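Local coordinates for putative sensory box/GGDEF family protein (Vibrio parahaemolyticus RIMD 2210633, PDB 2P7J) that is the probable extracytoplasmic Cache-type sensor portion of a longer protein that probably makes cyclic di-GMP from GTP, at residues Met68-Ala73 with Val93-Asp98; Lys80-Leu85 with Leu168-Asp173. All coordinates share one frame; numbering follows the deposited sequence.

Interaction 1: residues Met68-Ala73 with Val93-Asp98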
loop_
_atom_site.group_PDB
_atom_site.type_symbol
_atom_site.label_atom_id
_atom_site.label_comp_id
_atom_site.label_asym_id
_atom_site.label_seq_id
_atom_site.Cartn_x
_atom_site.Cartn_y
_atom_site.Cartn_z
HETATM N N MSE B 68 19.619 -13.561 6.568
HETATM C CA MSE B 68 19.248 -13.567 7.991
HETATM C C MSE B 68 18.154 -12.539 8.262
HETATM O O MSE B 68 17.156 -12.845 8.908
HETATM C CB MSE B 68 20.461 -13.299 8.893
HETATM C CG MSE B 68 20.130 -13.140 10.425
HETATM SE SE MSE B 68 21.575 -12.299 11.456
HETATM C CE MSE B 68 21.072 -12.871 13.284
ATOM N N TRP B 69 18.328 -11.326 7.745
ATOM C CA TRP B 69 17.347 -10.223 7.993
ATOM C C TRP B 69 15.972 -10.511 7.391
ATOM O O TRP B 69 14.959 -10.218 7.999
ATOM C CB TRP B 69 17.909 -8.912 7.450
ATOM C CG TRP B 69 18.996 -8.349 8.331
ATOM C CD1 TRP B 69 19.574 -8.949 9.423
ATOM C CD2 TRP B 69 19.647 -7.082 8.180
ATOM N NE1 TRP B 69 20.524 -8.123 9.969
ATOM C CE2 TRP B 69 20.582 -6.965 9.236
ATOM C CE3 TRP B 69 19.512 -6.024 7.271
ATOM C CZ2 TRP B 69 21.403 -5.851 9.386
ATOM C CZ3 TRP B 69 20.324 -4.914 7.426
ATOM C CH2 TRP B 69 21.258 -4.834 8.479
ATOM N N SER B 70 15.957 -11.095 6.193
ATOM C CA SER B 70 14.710 -11.556 5.557
ATOM C C SER B 70 13.967 -12.610 6.390
ATOM O O SER B 70 12.744 -12.485 6.604
ATOM C CB SER B 70 14.993 -12.098 4.177
ATOM O OG SER B 70 15.449 -11.061 3.354
ATOM N N SER B 71 14.706 -13.606 6.894
ATOM C CA SER B 71 14.119 -14.607 7.804
ATOM C C SER B 71 13.513 -13.949 9.006
ATOM O O SER B 71 12.390 -14.251 9.366
ATOM C CB SER B 71 15.155 -15.622 8.306
ATOM O OG SER B 71 15.474 -16.485 7.239
ATOM N N VAL B 72 14.280 -13.061 9.634
ATOM C CA VAL B 72 13.791 -12.355 10.811
ATOM C C VAL B 72 12.549 -11.570 10.441
ATOM O O VAL B 72 11.582 -11.568 11.202
ATOM C CB VAL B 72 14.866 -11.426 11.455
ATOM C CG1 VAL B 72 14.234 -10.531 12.522
ATOM C CG2 VAL B 72 16.015 -12.247 12.024
ATOM N N ALA B 73 12.577 -10.918 9.274
ATOM C CA ALA B 73 11.433 -10.072 8.847
ATOM C C ALA B 73 10.166 -10.900 8.657
ATOM O O ALA B 73 9.101 -10.498 9.107
ATOM C CB ALA B 73 11.761 -9.272 7.609
ATOM N N VAL B 93 22.918 -1.757 3.371
ATOM C CA VAL B 93 22.186 -3.006 3.336
ATOM C C VAL B 93 20.719 -2.631 3.570
ATOM O O VAL B 93 20.398 -1.782 4.414
ATOM C CB VAL B 93 22.686 -3.982 4.437
ATOM C CG1 VAL B 93 22.049 -5.369 4.245
ATOM C CG2 VAL B 93 24.212 -4.084 4.419
ATOM N N ARG B 94 19.837 -3.248 2.799
ATOM C CA ARG B 94 18.445 -2.929 2.868
ATOM C C ARG B 94 17.589 -4.140 2.499
ATOM O O ARG B 94 17.659 -4.654 1.381
ATOM C CB ARG B 94 18.123 -1.686 2.013
ATOM C CG ARG B 94 16.652 -1.295 2.023
ATOM C CD ARG B 94 16.414 -0.053 1.150
ATOM N NE ARG B 94 15.000 0.334 1.203
ATOM C CZ ARG B 94 14.309 0.806 0.169
ATOM N NH1 ARG B 94 14.897 0.970 -1.019
ATOM N NH2 ARG B 94 13.034 1.126 0.316
ATOM N N ILE B 95 16.806 -4.584 3.482
ATOM C CA ILE B 95 15.749 -5.603 3.360
ATOM C C ILE B 95 14.387 -4.894 3.474
ATOM O O ILE B 95 14.217 -4.035 4.342
ATOM C CB ILE B 95 15.939 -6.679 4.513
ATOM C CG1 ILE B 95 16.768 -7.853 3.997
ATOM C CG2 ILE B 95 14.599 -7.165 5.154
ATOM C CD1 ILE B 95 18.033 -7.472 3.409
ATOM N N LYS B 96 13.459 -5.223 2.567
ATOM C CA LYS B 96 12.071 -4.769 2.640
ATOM C C LYS B 96 11.185 -5.982 2.845
ATOM O O LYS B 96 11.495 -7.086 2.360
ATOM C CB LYS B 96 11.610 -4.085 1.346
ATOM C CG LYS B 96 12.586 -3.086 0.760
ATOM C CD LYS B 96 12.301 -2.771 -0.719
ATOM C CE LYS B 96 10.956 -2.050 -0.914
ATOM N NZ LYS B 96 9.873 -2.962 -1.493
ATOM N N TYR B 97 10.092 -5.772 3.571
ATOM C CA TYR B 97 9.148 -6.839 3.893
ATOM C C TYR B 97 7.766 -6.290 3.658
ATOM O O TYR B 97 7.480 -5.136 3.994
ATOM C CB TYR B 97 9.279 -7.298 5.359
ATOM C CG TYR B 97 8.173 -8.249 5.846
ATOM C CD1 TYR B 97 8.202 -9.613 5.511
ATOM C CD2 TYR B 97 7.110 -7.787 6.647
ATOM C CE1 TYR B 97 7.192 -10.480 5.925
ATOM C CE2 TYR B 97 6.108 -8.663 7.116
ATOM C CZ TYR B 97 6.146 -10.004 6.729
ATOM O OH TYR B 97 5.173 -10.892 7.151
ATOM N N ASP B 98 6.911 -7.128 3.080
ATOM C CA ASP B 98 5.538 -6.747 2.784
ATOM C C ASP B 98 4.588 -7.707 3.518
ATOM O O ASP B 98 4.488 -8.890 3.175
ATOM C CB ASP B 98 5.310 -6.760 1.267
ATOM C CG ASP B 98 3.871 -6.531 0.887
ATOM O OD1 ASP B 98 3.345 -5.421 1.097
ATOM O OD2 ASP B 98 3.265 -7.465 0.342
#
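The carbonyl O of Ala73 sits over the centre of one face of the Tyr97 ring, 3.6 Å above its plane. The closest ring atom to this O is Tyr97 CE1, at 3.7 Å. The ring reaches this place because Tyr97 CG is anti to the backbone N (chi1 170°), which puts it against the Ala73 carbonyl. The Trp69 indole meets the strand with its six-membered ring. Val93 CG1 approaches that ring obliquely, with Trp69 CZ3 the nearest atom at 3.6 Å. The two side chains cross at about a right angle. Ile95 CD1 also comes to the indole obliquely, and Ile95 CG1 lies 3.8 Å from Trp69 CB.

Ile95 is the middle residue of the strand's row. Its CG1 is also 3.5 Å from Ser70 OG, and its CG2 is 4.3 Å from Ala73 CB. Ser70 OG is buried here, but its polar need is met within the helix, by a hydrogen bond to Glu66 O. Ala73 packs its CB against Tyr97 CB, 3.9 Å away. Val93, Ile95 and Tyr97 alternate with Arg94 and Lys96, which point to the far side of the strand. The contact is mainly apolar packing between Trp69, Ser70 and Ala73 of the helix and the Val93-Ile95-Tyr97 face of the strand.

The axes of the two short segments come within 8.6 Å and cross at -26°, so helix and strand point roughly the same way. Trp69 also touches Ile82 and Phe84 of the neighbouring strand and Leu44 of the long helix 11-45. This is alpha/beta layer packing, with helix 59-76 lying against one face of the antiparallel sheet, as in the PAS-like fold of Cache sensor domains.

Interaction 2: residues Lys80-Leu85 with Leu168-Asp173. With SO4 (sulfate ion), chain E.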
loop_
_atom_site.group_PDB
_atom_site.type_symbol
_atom_site.label_atom_id
_atom_site.label_comp_id
_atom_site.label_asym_id
_atom_site.label_seq_id
_atom_site.Cartn_x
_atom_site.Cartn_y
_atom_site.Cartn_z
ATOM N N LYS B 80 8.785 -3.336 8.363
ATOM C CA LYS B 80 8.722 -3.251 6.912
ATOM C C LYS B 80 10.053 -2.973 6.241
ATOM O O LYS B 80 10.180 -3.214 5.062
ATOM C CB LYS B 80 7.621 -2.308 6.432
ATOM C CG LYS B 80 7.686 -0.943 6.931
ATOM C CD LYS B 80 6.621 -0.147 6.191
ATOM C CE LYS B 80 6.680 -0.428 4.701
ATOM N NZ LYS B 80 5.732 0.423 3.969
ATOM N N GLN B 81 11.041 -2.464 6.982
ATOM C CA GLN B 81 12.423 -2.412 6.476
ATOM C C GLN B 81 13.377 -2.793 7.580
ATOM O O GLN B 81 13.063 -2.624 8.758
ATOM C CB GLN B 81 12.797 -1.020 5.990
ATOM C CG GLN B 81 12.090 -0.545 4.746
ATOM C CD GLN B 81 12.588 0.851 4.321
ATOM O OE1 GLN B 81 11.938 1.883 4.578
ATOM N NE2 GLN B 81 13.740 0.882 3.684
ATOM N N ILE B 82 14.535 -3.326 7.189
ATOM C CA ILE B 82 15.648 -3.517 8.097
ATOM C C ILE B 82 16.899 -3.048 7.339
ATOM O O ILE B 82 17.185 -3.555 6.256
ATOM C CB ILE B 82 15.761 -4.981 8.573
ATOM C CG1 ILE B 82 14.445 -5.438 9.228
ATOM C CG2 ILE B 82 16.954 -5.165 9.550
ATOM C CD1 ILE B 82 14.494 -6.812 9.936
ATOM N N ARG B 83 17.629 -2.068 7.892
ATOM C CA ARG B 83 18.776 -1.469 7.183
ATOM C C ARG B 83 20.059 -1.316 7.996
ATOM O O ARG B 83 20.033 -1.179 9.208
ATOM C CB ARG B 83 18.409 -0.096 6.586
ATOM C CG ARG B 83 17.287 -0.079 5.535
ATOM C CD ARG B 83 16.860 1.349 5.236
ATOM N NE ARG B 83 16.039 1.932 6.310
ATOM C CZ ARG B 83 15.636 3.199 6.355
ATOM N NH1 ARG B 83 15.964 4.058 5.401
ATOM N NH2 ARG B 83 14.883 3.623 7.347
ATOM N N PHE B 84 21.185 -1.351 7.295
ATOM C CA PHE B 84 22.437 -0.832 7.827
ATOM C C PHE B 84 22.783 0.425 7.026
ATOM O O PHE B 84 22.811 0.399 5.770
ATOM C CB PHE B 84 23.599 -1.855 7.786
ATOM C CG PHE B 84 24.855 -1.345 8.447
ATOM C CD1 PHE B 84 25.004 -1.414 9.824
ATOM C CD2 PHE B 84 25.843 -0.711 7.706
ATOM C CE1 PHE B 84 26.146 -0.922 10.453
ATOM C CE2 PHE B 84 27.001 -0.203 8.339
ATOM C CZ PHE B 84 27.147 -0.324 9.718
ATOM N N LEU B 85 22.987 1.521 7.764
ATOM C CA LEU B 85 23.477 2.803 7.211
ATOM C C LEU B 85 24.935 2.976 7.641
ATOM O O LEU B 85 25.314 2.585 8.775
ATOM C CB LEU B 85 22.621 3.985 7.724
ATOM C CG LEU B 85 21.290 4.362 7.032
ATOM C CD1 LEU B 85 20.331 3.189 6.876
ATOM C CD2 LEU B 85 20.561 5.544 7.727
ATOM N N LEU B 168 22.288 0.446 12.710
ATOM C CA LEU B 168 21.200 -0.475 12.413
ATOM C C LEU B 168 19.841 0.268 12.563
ATOM O O LEU B 168 19.628 1.002 13.519
ATOM C CB LEU B 168 21.289 -1.698 13.334
ATOM C CG LEU B 168 20.135 -2.700 13.344
ATOM C CD1 LEU B 168 19.979 -3.377 11.977
ATOM C CD2 LEU B 168 20.405 -3.708 14.454
ATOM N N VAL B 169 18.961 0.116 11.568
ATOM C CA VAL B 169 17.673 0.806 11.540
ATOM C C VAL B 169 16.551 -0.183 11.217
ATOM O O VAL B 169 16.574 -0.903 10.208
ATOM C CB VAL B 169 17.663 2.034 10.554
ATOM C CG1 VAL B 169 16.307 2.844 10.625
ATOM C CG2 VAL B 169 18.877 2.942 10.805
ATOM N N LEU B 170 15.546 -0.206 12.071
ATOM C CA LEU B 170 14.394 -1.090 11.854
ATOM C C LEU B 170 13.166 -0.222 11.811
ATOM O O LEU B 170 12.920 0.564 12.746
ATOM C CB LEU B 170 14.292 -2.128 12.967
ATOM C CG LEU B 170 15.522 -3.054 13.114
ATOM C CD1 LEU B 170 16.348 -2.592 14.265
ATOM C CD2 LEU B 170 15.047 -4.455 13.409
ATOM N N ASN B 171 12.432 -0.345 10.708
ATOM C CA ASN B 171 11.206 0.431 10.485
ATOM C C ASN B 171 10.014 -0.395 10.904
ATOM O O ASN B 171 9.547 -1.285 10.178
ATOM C CB ASN B 171 11.031 0.856 9.013
ATOM C CG ASN B 171 11.902 2.023 8.635
ATOM O OD1 ASN B 171 11.453 2.938 7.959
ATOM N ND2 ASN B 171 13.158 1.986 9.034
ATOM N N VAL B 172 9.530 -0.119 12.094
ATOM C CA VAL B 172 8.347 -0.759 12.548
ATOM C C VAL B 172 7.069 -0.031 12.164
ATOM O O VAL B 172 7.023 1.200 12.154
ATOM C CB VAL B 172 8.331 -0.758 14.120
ATOM C CG1 VAL B 172 6.883 -1.061 14.703
ATOM C CG2 VAL B 172 9.405 -1.705 14.716
ATOM N N ASP B 173 6.037 -0.739 11.739
ATOM C CA ASP B 173 5.330 -0.526 10.505
ATOM C C ASP B 173 4.052 -0.233 11.358
ATOM O O ASP B 173 3.459 -1.144 11.926
ATOM C CB ASP B 173 5.118 -1.782 9.688
ATOM C CG ASP B 173 3.962 -1.653 8.674
ATOM O OD1 ASP B 173 3.103 -0.738 8.750
ATOM O OD2 ASP B 173 3.894 -2.541 7.800
HETATM S S SO4 E . 12.545 6.008 5.523
HETATM O O1 SO4 E . 12.015 4.984 4.612
HETATM O O2 SO4 E . 11.653 7.183 5.554
HETATM O O3 SO4 E . 12.655 5.435 6.897
HETATM O O4 SO4 E . 13.916 6.397 5.074
HETATM O O HOH W 1 15.075 0.193 8.366
#
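Two neighbouring strands of the central antiparallel sheet meet here, beside a sulfate site. Arg83 and Val169 form a hydrogen-bonded pair: Arg83 N gives to Val169 O at 2.8 Å, in the carbonyl plane, and Val169 N gives to Arg83 O at 2.9 Å. Ile82 with Leu170 and Phe84 with Leu168 are non-hydrogen-bonded pairs. At the far end Lys80 N bonds to Asn171 O at 2.8 Å, though bent at the hydrogen (138°).

The two faces differ. Ile82, Phe84, Leu168 and Leu170 share the apolar one, where Ile82 CD1 lies 4.2 Å from Leu170 CD2 and Leu168 and Leu170 touch Leu44 of helix 11-45. Gln81, Arg83, Val169 and Asn171 share the other. There the Arg83 chain bends at chi3 (-75°), which brings its guanidinium beside Val169 CG1 and toward the side chain of Asn171. Arg83 NH1 donates to sulfate O4 at 3.1 Å, and NH2 makes a weak bond to O3. Arg83 NE gives to a water in the guanidinium plane, 2.9 Å away. That water donates in turn to Val169 O, so this carbonyl receives two bonds.

Glu91 forms a salt bridge with Arg83 NH1. The side chains of Lys113, Arg116, Tyr118 and Arg153 and the backbone N of Arg139 also bind the sulfate. Lys80 crosses Asp173 at about a right angle, with Lys80 CG 3.9 Å from Asp173 CB. Asp173 caps Tyr176 N of the following helix. The sulfate probably comes from the crystallisation liquor. Its place on the sheet face away from helix 11-45 is consistent with the ligand pocket of a Cache-type sensor domain.

How the interactions relate
From the N terminus, the chain runs through the long helix 11-45 to helix 59-76, which supplies Met68-Ala73. It then enters strand 79-86, which supplies Lys80-Leu85, and returns along strand 91-98. Interaction 1 closes this short loop, with 19 residues between its segments. Interaction 2 closes a much longer one of 82 residues, from strand 79-86 to strand 163-173. The segments alternate along the chain, so the two loops cross. They meet in the sheet through probable backbone hydrogen bonds, Ile82 N with Ile95 O and Tyr97 N with Lys80 O. Together they tie helix 59-76 to the sheet and join strand 79-86 to strand 163-173 beside the sulfate site.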